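Side-chain contacts in aldehyde dehydrogenase (Listeria monocytogenes, PDB 3K9D), which probably oxidises or reduces aldehyde or acyl groups with NAD or NADP as the redox partner: residues K26-M31 / G136-F141; S20-Q25 / L109-G114; H277-A282 / A314-P319. One frame throughout, in Å; residues are numbered along the deposited sequence.

Contacts 1 and 2 adjoin, their centres 6 Å apart, and both set helix 6-28 against neighbouring parallel strands of one sheet, in the Rossmann-like domain expected to hold the nucleotide. In contact 2 alanine and glutamine lie on valine and glycine of strand 102-116. Contact 1, close to the end of the same helix, brings a leucine against backbone carbonyls leading into strand 138-143. Both are buried, contact 2 with a partly exposed fringe. Contact 3 lies about 52 Å from contact 1 and 50 Å from contact 2, between centres, at the edge of the second sheet, in the part corresponding to the catalytic domain. Only partly buried, it adds an imidazole-proline contact to leucine packing.

Contact 1. Residues K26-M31 / G136-F141; sequences KELAAM and GNSIVF
Leu28 carries this contact, laying its side chain across the backbone of Gly136 and Asn137 where the chain near the end of helix 6-28 meets the entrance to strand 138-143. The setting is a Rossmann-like alpha/beta domain: Gly136 follows helix 121-134 and closes it in a Schellman motif, and the chain then turns into a parallel strand. The leucine has CG beside the backbone N (chi1 -76°) and an extended second torsion (172°), which stretches CD1 forward to the peptide between Asn137 and Ser138. CD1 meets Asn137 O at 3.3 Å and comes at the flank of the carbonyl, with a C=O to methyl angle of about 100°. The carbonyl carbon Asn137 C is 3.7 Å from the same methyl. Nearer the helix, Leu28 CB lies 4.0 Å from Gly136 O, so one side chain spans two successive carbonyls. Asn137 O is buried under the leucine without a hydrogen-bonding partner, a probable local cost of the close fit. The side chain of Asn137 starts in the other direction, and its amide is held by Gly110 N, Ser132 O and Leu439 O. Leu28 also rests on Ile133 of helix 121-134 and on Pro168, which continue the apolar surroundings. A type I turn runs from Leu28 to Met31, with Met31 N bonded to Leu28 O at 3.1 Å. Ser138 OG, engaged by a hydrogen bond to Ala21 O, about two helical turns before Leu28, borders the leucine at 4.1 Å from CD1.

Contact 2. Residues S20-Q25 / L109-G114; sequences SANKAQ and LGVVAG
Ala21 and Val111 form the centre of the tight part of this contact, where helix 6-28 rests on strand 102-116. Both methyls of the valine touch the helix. Val111 CG1 meets Ala21 CB at 3.7 Å, while CG2 presses on the helix backbone itself, 3.6 Å from Asn22 N. The rotation about chi1 (-180°) sets CG1 anti to Val111's own backbone N and spreads the two branches over the alanine and the peptide after it. The small methyl of Ala21 allows the helix to come this near, with 6.1 Å between Asn22 CA and Val111 CA. The buried Gln25 fits as closely: its CG, anti to the backbone N (chi1 -171°), lies 3.6 Å from Gly110 O, and the bend at chi2 (-83°) turns the amide over the glycine, OE1 4.1 Å from Gly110 CA. The amide is anchored elsewhere, NE2 donating to Gly136 O.

Toward solvent the fit slackens. The side chain of Asn22, partly exposed, keeps its CB 4.3 Å from Val111 CG2, and Gly110 is partly exposed at the edge. Beyond the glycine, Leu109 packs on Ala424 of the second subunit, so the break in strand 102-116 also borders the dimer interface.

Strand 102-116 runs between the parallel strands 138-143 and 192-197. A helix packed on the face of a sheet with parallel neighbouring strands is the layered alpha/beta arrangement of a Rossmann-like fold.

Contact 3. Residues H277-A282 / A314-P319; sequences HFLSDA and AGLTVP
With chi1 at -171° and chi2 at 60°, the His277 imidazole swings off strand 276-278 and turns one face to Pro319. The strand is the outermost, within this chain, of a parallel sheet, and 314-319 belongs to the return path of a beta-alpha-beta crossover: from 276-278 the chain runs through helices 281-291 and 307-313 before joining the neighbouring strand 324-328. Pro319 CD sits over the centre of the His277 ring, 3.6 Å from its centroid and 12° off the ring normal, a well-centred CH-pi contact. The two side chains cross at about a right angle, with the proline at the exposed margin.

Deeper in, the contact becomes purely aliphatic. Leu279 does not start straight at the loop, but its CD2 branch, turned off the extended chain, comes to 3.9 Å from Leu316 CD1, again nearly perpendicular. Ala311 of helix 307-313 and Gln286 of helix 281-291 flank Leu316, so the pair joins the strand's exit to both crossover helices. Leu325 of the adjacent strand touches His277, Leu279 and Val318. Between the two groups Val318 straddles one carbon of the imidazole, its CG2 4.0 Å and its CG1 4.1 Å from His277 CD2.

Contact 1. Residues K26-M31 / G136-F141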
ATOM      1  N   LYS A  26      11.734 -13.403 -13.126  1.00 15.52           N
ATOM      2  CA  LYS A  26      13.147 -13.570 -12.737  1.00 18.28           C
ATOM      3  C   LYS A  26      14.080 -13.288 -13.903  1.00 17.31           C
ATOM      4  O   LYS A  26      15.153 -12.719 -13.728  1.00 22.79           O
ATOM      5  CB  LYS A  26      13.386 -14.939 -12.091  1.00 16.94           C
ATOM      6  CG  LYS A  26      12.789 -14.963 -10.672  1.00 26.73           C
ATOM      7  CD  LYS A  26      12.806 -16.328  -9.997  1.00 37.30           C
ATOM      8  CE  LYS A  26      11.706 -16.445  -8.920  1.00 31.63           C
ATOM      9  NZ  LYS A  26      11.738 -15.431  -7.828  1.00 25.71           N
ATOM     10  N   GLU A  27      13.620 -13.621 -15.103  1.00 18.99           N
ATOM     11  CA  GLU A  27      14.297 -13.226 -16.321  1.00 21.98           C
ATOM     12  C   GLU A  27      14.190 -11.710 -16.607  1.00 20.03           C
ATOM     13  O   GLU A  27      15.182 -11.085 -16.961  1.00 19.75           O
ATOM     14  CB  GLU A  27      13.765 -14.065 -17.473  1.00 23.85           C
ATOM     15  CG  GLU A  27      14.724 -14.278 -18.582  1.00 27.08           C
ATOM     16  CD  GLU A  27      14.258 -15.363 -19.523  1.00 49.80           C
ATOM     17  OE1 GLU A  27      14.212 -15.113 -20.750  1.00 37.57           O
ATOM     18  OE2 GLU A  27      13.925 -16.461 -19.025  1.00 48.96           O
ATOM     19  N   LEU A  28      13.005 -11.119 -16.426  1.00 16.05           N
ATOM     20  CA  LEU A  28      12.850  -9.664 -16.533  1.00 20.33           C
ATOM     21  C   LEU A  28      13.696  -8.915 -15.502  1.00 22.50           C
ATOM     22  O   LEU A  28      14.202  -7.831 -15.785  1.00 16.19           O
ATOM     23  CB  LEU A  28      11.392  -9.251 -16.334  1.00 21.49           C
ATOM     24  CG  LEU A  28      10.356  -9.444 -17.429  1.00 21.70           C
ATOM     25  CD1 LEU A  28       8.989  -9.117 -16.841  1.00 19.34           C
ATOM     26  CD2 LEU A  28      10.660  -8.564 -18.647  1.00 23.16           C
ATOM     27  N   ALA A  29      13.821  -9.502 -14.305  1.00 24.33           N
ATOM     28  CA  ALA A  29      14.585  -8.938 -13.183  1.00 28.88           C
ATOM     29  C   ALA A  29      16.100  -8.806 -13.446  1.00 21.58           C
ATOM     30  O   ALA A  29      16.774  -8.016 -12.790  1.00 25.31           O
ATOM     31  CB  ALA A  29      14.336  -9.756 -11.909  1.00 20.97           C
ATOM     32  N   ALA A  30      16.626  -9.574 -14.396  1.00 24.04           N
ATOM     33  CA  ALA A  30      18.031  -9.468 -14.793  1.00 21.59           C
ATOM     34  C   ALA A  30      18.284  -8.406 -15.878  1.00 25.68           C
ATOM     35  O   ALA A  30      19.428  -7.986 -16.094  1.00 26.41           O
ATOM     36  CB  ALA A  30      18.547 -10.827 -15.251  1.00 22.69           C
ATOM     37  N   MET A  31      17.223  -7.982 -16.563  1.00 22.15           N
ATOM     38  CA  MET A  31      17.342  -7.036 -17.681  1.00 22.52           C
ATOM     39  C   MET A  31      17.615  -5.606 -17.220  1.00 23.24           C
ATOM     40  O   MET A  31      17.142  -5.187 -16.158  1.00 26.10           O
ATOM     41  CB  MET A  31      16.072  -7.040 -18.539  1.00 22.80           C
ATOM     42  CG  MET A  31      15.631  -8.388 -19.057  1.00 14.96           C
ATOM     43  SD  MET A  31      14.245  -8.232 -20.230  1.00 14.32           S
ATOM     44  CE  MET A  31      14.264  -9.888 -20.867  1.00 14.03           C
ATOM     45  N   GLY A 136       9.367  -4.022 -14.093  1.00 16.58           N
ATOM     46  CA  GLY A 136      10.096  -5.303 -14.073  1.00 16.39           C
ATOM     47  C   GLY A 136       9.298  -6.494 -13.564  1.00 23.40           C
ATOM     48  O   GLY A 136       9.876  -7.495 -13.116  1.00 15.83           O
ATOM     49  N   ASN A 137       7.972  -6.388 -13.652  1.00 15.36           N
ATOM     50  CA  ASN A 137       7.040  -7.404 -13.145  1.00  9.37           C
ATOM     51  C   ASN A 137       6.443  -8.222 -14.274  1.00 15.24           C
ATOM     52  O   ASN A 137       6.352  -7.742 -15.394  1.00 20.55           O
ATOM     53  CB  ASN A 137       5.850  -6.720 -12.460  1.00 10.22           C
ATOM     54  CG  ASN A 137       6.251  -5.814 -11.322  1.00 21.73           C
ATOM     55  OD1 ASN A 137       6.667  -6.274 -10.252  1.00 21.30           O
ATOM     56  ND2 ASN A 137       6.090  -4.516 -11.528  1.00 16.42           N
ATOM     57  N   SER A 138       5.970  -9.422 -13.963  1.00 19.66           N
ATOM     58  CA  SER A 138       5.101 -10.150 -14.877  1.00 22.28           C
ATOM     59  C   SER A 138       3.668  -9.813 -14.506  1.00 20.65           C
ATOM     60  O   SER A 138       3.435  -9.201 -13.458  1.00 14.97           O
ATOM     61  CB  SER A 138       5.327 -11.658 -14.766  1.00 15.78           C
ATOM     62  OG  SER A 138       6.550 -12.037 -15.388  1.00 42.80           O
ATOM     63  N   ILE A 139       2.710 -10.198 -15.345  1.00 17.07           N
ATOM     64  CA  ILE A 139       1.286  -9.934 -15.041  1.00 12.39           C
ATOM     65  C   ILE A 139       0.368 -11.059 -15.569  1.00 19.47           C
ATOM     66  O   ILE A 139       0.549 -11.533 -16.688  1.00 13.95           O
ATOM     67  CB  ILE A 139       0.849  -8.481 -15.488  1.00 17.25           C
ATOM     68  CG1 ILE A 139      -0.559  -8.123 -14.968  1.00 11.41           C
ATOM     69  CG2 ILE A 139       1.024  -8.259 -17.041  1.00 15.02           C
ATOM     70  CD1 ILE A 139      -0.857  -6.642 -14.937  1.00  7.50           C
ATOM     71  N   VAL A 140      -0.567 -11.521 -14.736  1.00 12.08           N
ATOM     72  CA  VAL A 140      -1.555 -12.532 -15.144  1.00 13.10           C
ATOM     73  C   VAL A 140      -2.950 -11.941 -14.968  1.00 16.37           C
ATOM     74  O   VAL A 140      -3.315 -11.529 -13.868  1.00 15.79           O
ATOM     75  CB  VAL A 140      -1.457 -13.860 -14.318  1.00 12.07           C
ATOM     76  CG1 VAL A 140      -2.369 -14.922 -14.915  1.00 17.11           C
ATOM     77  CG2 VAL A 140      -0.027 -14.406 -14.285  1.00 16.24           C
ATOM     78  N   PHE A 141      -3.717 -11.897 -16.056  1.00 19.21           N
ATOM     79  CA  PHE A 141      -5.028 -11.261 -16.057  1.00 13.20           C
ATOM     80  C   PHE A 141      -6.192 -12.169 -15.729  1.00 14.16           C
ATOM     81  O   PHE A 141      -6.249 -13.323 -16.154  1.00 12.19           O
ATOM     82  CB  PHE A 141      -5.304 -10.533 -17.388  1.00 14.32           C
ATOM     83  CG  PHE A 141      -4.396  -9.352 -17.630  1.00 15.39           C
ATOM     84  CD1 PHE A 141      -4.561  -8.175 -16.909  1.00 24.67           C
ATOM     85  CD2 PHE A 141      -3.369  -9.428 -18.548  1.00 17.16           C
ATOM     86  CE1 PHE A 141      -3.722  -7.074 -17.113  1.00  8.93           C
ATOM     87  CE2 PHE A 141      -2.520  -8.344 -18.757  1.00 13.99           C
ATOM     88  CZ  PHE A 141      -2.704  -7.162 -18.034  1.00 11.84           C
TER

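Contact 2. Residues S20-Q25 / L109-G114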
ATOM      1  N   SER A  20       4.569 -19.819 -14.626  1.00 15.27           N
ATOM      2  CA  SER A  20       5.268 -19.306 -15.808  1.00 23.25           C
ATOM      3  C   SER A  20       5.631 -17.841 -15.619  1.00 19.76           C
ATOM      4  O   SER A  20       6.734 -17.423 -15.956  1.00 16.37           O
ATOM      5  CB  SER A  20       4.399 -19.451 -17.063  1.00 28.43           C
ATOM      6  OG  SER A  20       4.286 -20.799 -17.462  1.00 20.43           O
ATOM      7  N   ALA A  21       4.692 -17.067 -15.077  1.00 16.38           N
ATOM      8  CA  ALA A  21       4.922 -15.655 -14.809  1.00 22.24           C
ATOM      9  C   ALA A  21       6.019 -15.444 -13.768  1.00 15.88           C
ATOM     10  O   ALA A  21       6.773 -14.479 -13.860  1.00 14.91           O
ATOM     11  CB  ALA A  21       3.636 -14.976 -14.385  1.00 20.15           C
ATOM     12  N   ASN A  22       6.099 -16.358 -12.798  1.00 21.08           N
ATOM     13  CA  ASN A  22       7.119 -16.346 -11.750  1.00 18.98           C
ATOM     14  C   ASN A  22       8.514 -16.460 -12.361  1.00 16.75           C
ATOM     15  O   ASN A  22       9.370 -15.589 -12.146  1.00 16.19           O
ATOM     16  CB  ASN A  22       6.851 -17.493 -10.766  1.00 27.13           C
ATOM     17  CG  ASN A  22       7.589 -17.339  -9.464  1.00 30.91           C
ATOM     18  OD1 ASN A  22       7.768 -16.231  -8.955  1.00 32.12           O
ATOM     19  ND2 ASN A  22       8.014 -18.459  -8.901  1.00 25.43           N
ATOM     20  N   LYS A  23       8.706 -17.506 -13.165  1.00 15.58           N
ATOM     21  CA  LYS A  23       9.962 -17.743 -13.890  1.00 16.02           C
ATOM     22  C   LYS A  23      10.334 -16.590 -14.820  1.00 21.98           C
ATOM     23  O   LYS A  23      11.481 -16.138 -14.836  1.00 14.71           O
ATOM     24  CB  LYS A  23       9.879 -19.037 -14.711  1.00 18.47           C
ATOM     25  CG  LYS A  23       9.871 -20.327 -13.896  1.00 34.35           C
ATOM     26  CD  LYS A  23       9.752 -21.523 -14.821  1.00 29.77           C
ATOM     27  CE  LYS A  23       8.900 -22.627 -14.221  1.00 52.18           C
ATOM     28  NZ  LYS A  23       8.377 -23.532 -15.289  1.00 45.59           N
ATOM     29  N   ALA A  24       9.347 -16.101 -15.569  1.00 16.62           N
ATOM     30  CA  ALA A  24       9.565 -15.058 -16.561  1.00 16.51           C
ATOM     31  C   ALA A  24      10.014 -13.745 -15.931  1.00 14.30           C
ATOM     32  O   ALA A  24      10.817 -13.026 -16.517  1.00 19.14           O
ATOM     33  CB  ALA A  24       8.297 -14.846 -17.399  1.00 11.09           C
ATOM     34  N   GLN A  25       9.479 -13.442 -14.748  1.00 21.95           N
ATOM     35  CA  GLN A  25       9.804 -12.210 -14.020  1.00 18.65           C
ATOM     36  C   GLN A  25      11.261 -12.233 -13.551  1.00 19.59           C
ATOM     37  O   GLN A  25      11.947 -11.211 -13.597  1.00 21.64           O
ATOM     38  CB  GLN A  25       8.837 -12.006 -12.848  1.00 18.33           C
ATOM     39  CG  GLN A  25       8.936 -10.658 -12.155  1.00 25.92           C
ATOM     40  CD  GLN A  25      10.046 -10.632 -11.123  1.00 22.87           C
ATOM     41  OE1 GLN A  25      10.301 -11.631 -10.448  1.00 25.06           O
ATOM     42  NE2 GLN A  25      10.740  -9.503 -11.029  1.00 19.59           N
ATOM     43  N   LEU A 109       7.890  -5.902  -7.794  1.00 23.27           N
ATOM     44  CA  LEU A 109       6.987  -6.609  -6.889  1.00 18.74           C
ATOM     45  C   LEU A 109       7.003  -8.120  -7.165  1.00 19.59           C
ATOM     46  O   LEU A 109       7.036  -8.918  -6.231  1.00 19.06           O
ATOM     47  CB  LEU A 109       5.555  -6.019  -6.935  1.00 15.36           C
ATOM     48  CG  LEU A 109       5.085  -4.990  -5.889  1.00 28.27           C
ATOM     49  CD1 LEU A 109       6.209  -4.062  -5.399  1.00 27.19           C
ATOM     50  CD2 LEU A 109       3.823  -4.181  -6.296  1.00  9.02           C
ATOM     51  N   GLY A 110       7.042  -8.508  -8.437  1.00 11.50           N
ATOM     52  CA  GLY A 110       6.907  -9.907  -8.805  1.00 12.80           C
ATOM     53  C   GLY A 110       5.808 -10.177  -9.809  1.00 17.97           C
ATOM     54  O   GLY A 110       5.785  -9.578 -10.883  1.00 14.17           O
ATOM     55  N   VAL A 111       4.911 -11.107  -9.498  1.00 20.61           N
ATOM     56  CA  VAL A 111       3.810 -11.419 -10.427  1.00 17.87           C
ATOM     57  C   VAL A 111       2.562 -10.632 -10.012  1.00 23.06           C
ATOM     58  O   VAL A 111       2.027 -10.836  -8.917  1.00 22.16           O
ATOM     59  CB  VAL A 111       3.464 -12.928 -10.454  1.00 23.35           C
ATOM     60  CG1 VAL A 111       2.321 -13.207 -11.432  1.00 15.69           C
ATOM     61  CG2 VAL A 111       4.676 -13.753 -10.799  1.00 14.06           C
ATOM     62  N   VAL A 112       2.132  -9.727 -10.889  1.00 21.73           N
ATOM     63  CA  VAL A 112       0.966  -8.874 -10.679  1.00 20.24           C
ATOM     64  C   VAL A 112      -0.305  -9.628 -11.096  1.00 18.08           C
ATOM     65  O   VAL A 112      -0.314 -10.337 -12.108  1.00 17.83           O
ATOM     66  CB  VAL A 112       1.100  -7.537 -11.492  1.00 20.82           C
ATOM     67  CG1 VAL A 112      -0.065  -6.596 -11.243  1.00 18.18           C
ATOM     68  CG2 VAL A 112       2.398  -6.813 -11.136  1.00 18.82           C
ATOM     69  N   ALA A 113      -1.358  -9.497 -10.296  1.00 16.44           N
ATOM     70  CA  ALA A 113      -2.679  -9.977 -10.677  1.00 18.84           C
ATOM     71  C   ALA A 113      -3.518  -8.783 -11.107  1.00 21.76           C
ATOM     72  O   ALA A 113      -3.833  -7.903 -10.299  1.00 16.00           O
ATOM     73  CB  ALA A 113      -3.337 -10.704  -9.540  1.00 16.37           C
ATOM     74  N   GLY A 114      -3.839  -8.740 -12.396  1.00 22.13           N
ATOM     75  CA  GLY A 114      -4.669  -7.675 -12.949  1.00 19.29           C
ATOM     76  C   GLY A 114      -6.105  -8.127 -13.140  1.00 18.32           C
ATOM     77  O   GLY A 114      -6.388  -9.010 -13.947  1.00 19.81           O
TER

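Contact 3. Residues H277-A282 / A314-P319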
ATOM      1  N   HIS A 277     -31.676  16.371 -22.147  1.00 21.34           N
ATOM      2  CA  HIS A 277     -33.097  16.215 -21.936  1.00 14.68           C
ATOM      3  C   HIS A 277     -33.431  16.021 -20.469  1.00 20.04           C
ATOM      4  O   HIS A 277     -33.029  15.035 -19.845  1.00 18.12           O
ATOM      5  CB  HIS A 277     -33.634  15.022 -22.729  1.00 20.14           C
ATOM      6  CG  HIS A 277     -35.126  14.927 -22.734  1.00 23.76           C
ATOM      7  ND1 HIS A 277     -35.934  15.921 -23.244  1.00 21.02           N
ATOM      8  CD2 HIS A 277     -35.960  13.943 -22.318  1.00 21.82           C
ATOM      9  CE1 HIS A 277     -37.199  15.559 -23.135  1.00 25.15           C
ATOM     10  NE2 HIS A 277     -37.241  14.355 -22.590  1.00 17.68           N
ATOM     11  N   PHE A 278     -34.185  16.977 -19.939  1.00 10.12           N
ATOM     12  CA  PHE A 278     -34.624  16.978 -18.560  1.00 16.73           C
ATOM     13  C   PHE A 278     -35.917  16.184 -18.449  1.00 17.61           C
ATOM     14  O   PHE A 278     -36.884  16.417 -19.188  1.00 17.61           O
ATOM     15  CB  PHE A 278     -34.811  18.413 -18.065  1.00 13.51           C
ATOM     16  CG  PHE A 278     -33.517  19.125 -17.788  1.00 19.15           C
ATOM     17  CD1 PHE A 278     -32.989  19.145 -16.503  1.00 18.90           C
ATOM     18  CD2 PHE A 278     -32.820  19.762 -18.809  1.00 21.83           C
ATOM     19  CE1 PHE A 278     -31.790  19.796 -16.238  1.00 17.76           C
ATOM     20  CE2 PHE A 278     -31.622  20.411 -18.558  1.00 20.77           C
ATOM     21  CZ  PHE A 278     -31.108  20.429 -17.267  1.00 15.22           C
ATOM     22  N   LEU A 279     -35.899  15.219 -17.543  1.00 19.26           N
ATOM     23  CA  LEU A 279     -37.020  14.342 -17.316  1.00 15.32           C
ATOM     24  C   LEU A 279     -38.032  15.074 -16.469  1.00 24.97           C
ATOM     25  O   LEU A 279     -37.660  15.936 -15.671  1.00 20.80           O
ATOM     26  CB  LEU A 279     -36.549  13.071 -16.602  1.00 13.52           C
ATOM     27  CG  LEU A 279     -35.625  12.188 -17.438  1.00 17.94           C
ATOM     28  CD1 LEU A 279     -35.295  10.934 -16.669  1.00 21.82           C
ATOM     29  CD2 LEU A 279     -36.303  11.832 -18.756  1.00 15.33           C
ATOM     30  N   SER A 280     -39.307  14.722 -16.642  1.00 20.03           N
ATOM     31  CA  SER A 280     -40.372  15.244 -15.804  1.00 21.72           C
ATOM     32  C   SER A 280     -40.334  14.457 -14.502  1.00 18.36           C
ATOM     33  O   SER A 280     -39.661  13.437 -14.430  1.00 20.54           O
ATOM     34  CB  SER A 280     -41.725  15.070 -16.495  1.00 22.09           C
ATOM     35  OG  SER A 280     -42.232  13.771 -16.272  1.00 16.68           O
ATOM     36  N   ASP A 281     -41.049  14.927 -13.483  1.00 20.11           N
ATOM     37  CA  ASP A 281     -41.151  14.199 -12.210  1.00 25.41           C
ATOM     38  C   ASP A 281     -41.545  12.733 -12.419  1.00 22.06           C
ATOM     39  O   ASP A 281     -40.862  11.832 -11.925  1.00 19.33           O
ATOM     40  CB  ASP A 281     -42.129  14.901 -11.254  1.00 33.16           C
ATOM     41  CG  ASP A 281     -42.381  14.102  -9.981  1.00 41.70           C
ATOM     42  OD1 ASP A 281     -41.450  13.961  -9.156  1.00 43.72           O
ATOM     43  OD2 ASP A 281     -43.514  13.608  -9.813  1.00 51.52           O
ATOM     44  N   ALA A 282     -42.612  12.500 -13.183  1.00 19.98           N
ATOM     45  CA  ALA A 282     -43.112  11.146 -13.437  1.00 17.56           C
ATOM     46  C   ALA A 282     -42.112  10.276 -14.215  1.00 14.62           C
ATOM     47  O   ALA A 282     -41.923   9.104 -13.889  1.00 19.76           O
ATOM     48  CB  ALA A 282     -44.469  11.194 -14.146  1.00 25.28           C
ATOM     49  N   ALA A 314     -36.901   1.558 -20.081  1.00 17.37           N
ATOM     50  CA  ALA A 314     -37.665   2.146 -18.983  1.00 17.99           C
ATOM     51  C   ALA A 314     -39.055   2.586 -19.421  1.00 17.05           C
ATOM     52  O   ALA A 314     -39.837   3.092 -18.606  1.00 21.67           O
ATOM     53  CB  ALA A 314     -36.904   3.319 -18.379  1.00 11.92           C
ATOM     54  N   GLY A 315     -39.352   2.404 -20.708  1.00 17.19           N
ATOM     55  CA  GLY A 315     -40.648   2.766 -21.270  1.00 21.92           C
ATOM     56  C   GLY A 315     -40.844   4.264 -21.380  1.00 26.66           C
ATOM     57  O   GLY A 315     -41.973   4.753 -21.322  1.00 24.34           O
ATOM     58  N   LEU A 316     -39.739   4.996 -21.522  1.00 25.44           N
ATOM     59  CA  LEU A 316     -39.778   6.441 -21.725  1.00 22.60           C
ATOM     60  C   LEU A 316     -39.751   6.747 -23.216  1.00 28.44           C
ATOM     61  O   LEU A 316     -39.224   5.959 -24.015  1.00 24.56           O
ATOM     62  CB  LEU A 316     -38.580   7.122 -21.050  1.00 18.79           C
ATOM     63  CG  LEU A 316     -38.302   7.040 -19.539  1.00 19.05           C
ATOM     64  CD1 LEU A 316     -37.198   8.024 -19.197  1.00 19.17           C
ATOM     65  CD2 LEU A 316     -39.530   7.319 -18.670  1.00 24.68           C
ATOM     66  N   THR A 317     -40.332   7.891 -23.573  1.00 20.63           N
ATOM     67  CA  THR A 317     -40.283   8.433 -24.928  1.00 23.37           C
ATOM     68  C   THR A 317     -39.512   9.741 -24.848  1.00 14.56           C
ATOM     69  O   THR A 317     -39.953  10.692 -24.207  1.00 19.54           O
ATOM     70  CB  THR A 317     -41.707   8.696 -25.517  1.00 22.46           C
ATOM     71  OG1 THR A 317     -42.428   7.459 -25.606  1.00 21.56           O
ATOM     72  CG2 THR A 317     -41.606   9.308 -26.898  1.00 22.53           C
ATOM     73  N   VAL A 318     -38.377   9.770 -25.533  1.00 17.56           N
ATOM     74  CA  VAL A 318     -37.343  10.789 -25.366  1.00 18.53           C
ATOM     75  C   VAL A 318     -36.888  11.173 -26.775  1.00 16.72           C
ATOM     76  O   VAL A 318     -36.741  10.279 -27.603  1.00 22.26           O
ATOM     77  CB  VAL A 318     -36.160  10.159 -24.543  1.00 27.23           C
ATOM     78  CG1 VAL A 318     -34.856  10.879 -24.764  1.00 28.84           C
ATOM     79  CG2 VAL A 318     -36.500  10.080 -23.052  1.00 16.45           C
ATOM     80  N   PRO A 319     -36.672  12.491 -27.067  1.00 17.51           N
ATOM     81  CA  PRO A 319     -36.223  12.909 -28.413  1.00 21.26           C
ATOM     82  C   PRO A 319     -34.959  12.184 -28.908  1.00 20.15           C
ATOM     83  O   PRO A 319     -34.050  11.925 -28.116  1.00 20.80           O
ATOM     84  CB  PRO A 319     -35.952  14.409 -28.244  1.00 24.52           C
ATOM     85  CG  PRO A 319     -36.860  14.829 -27.143  1.00 20.86           C
ATOM     86  CD  PRO A 319     -36.847  13.657 -26.179  1.00 26.24           C
TER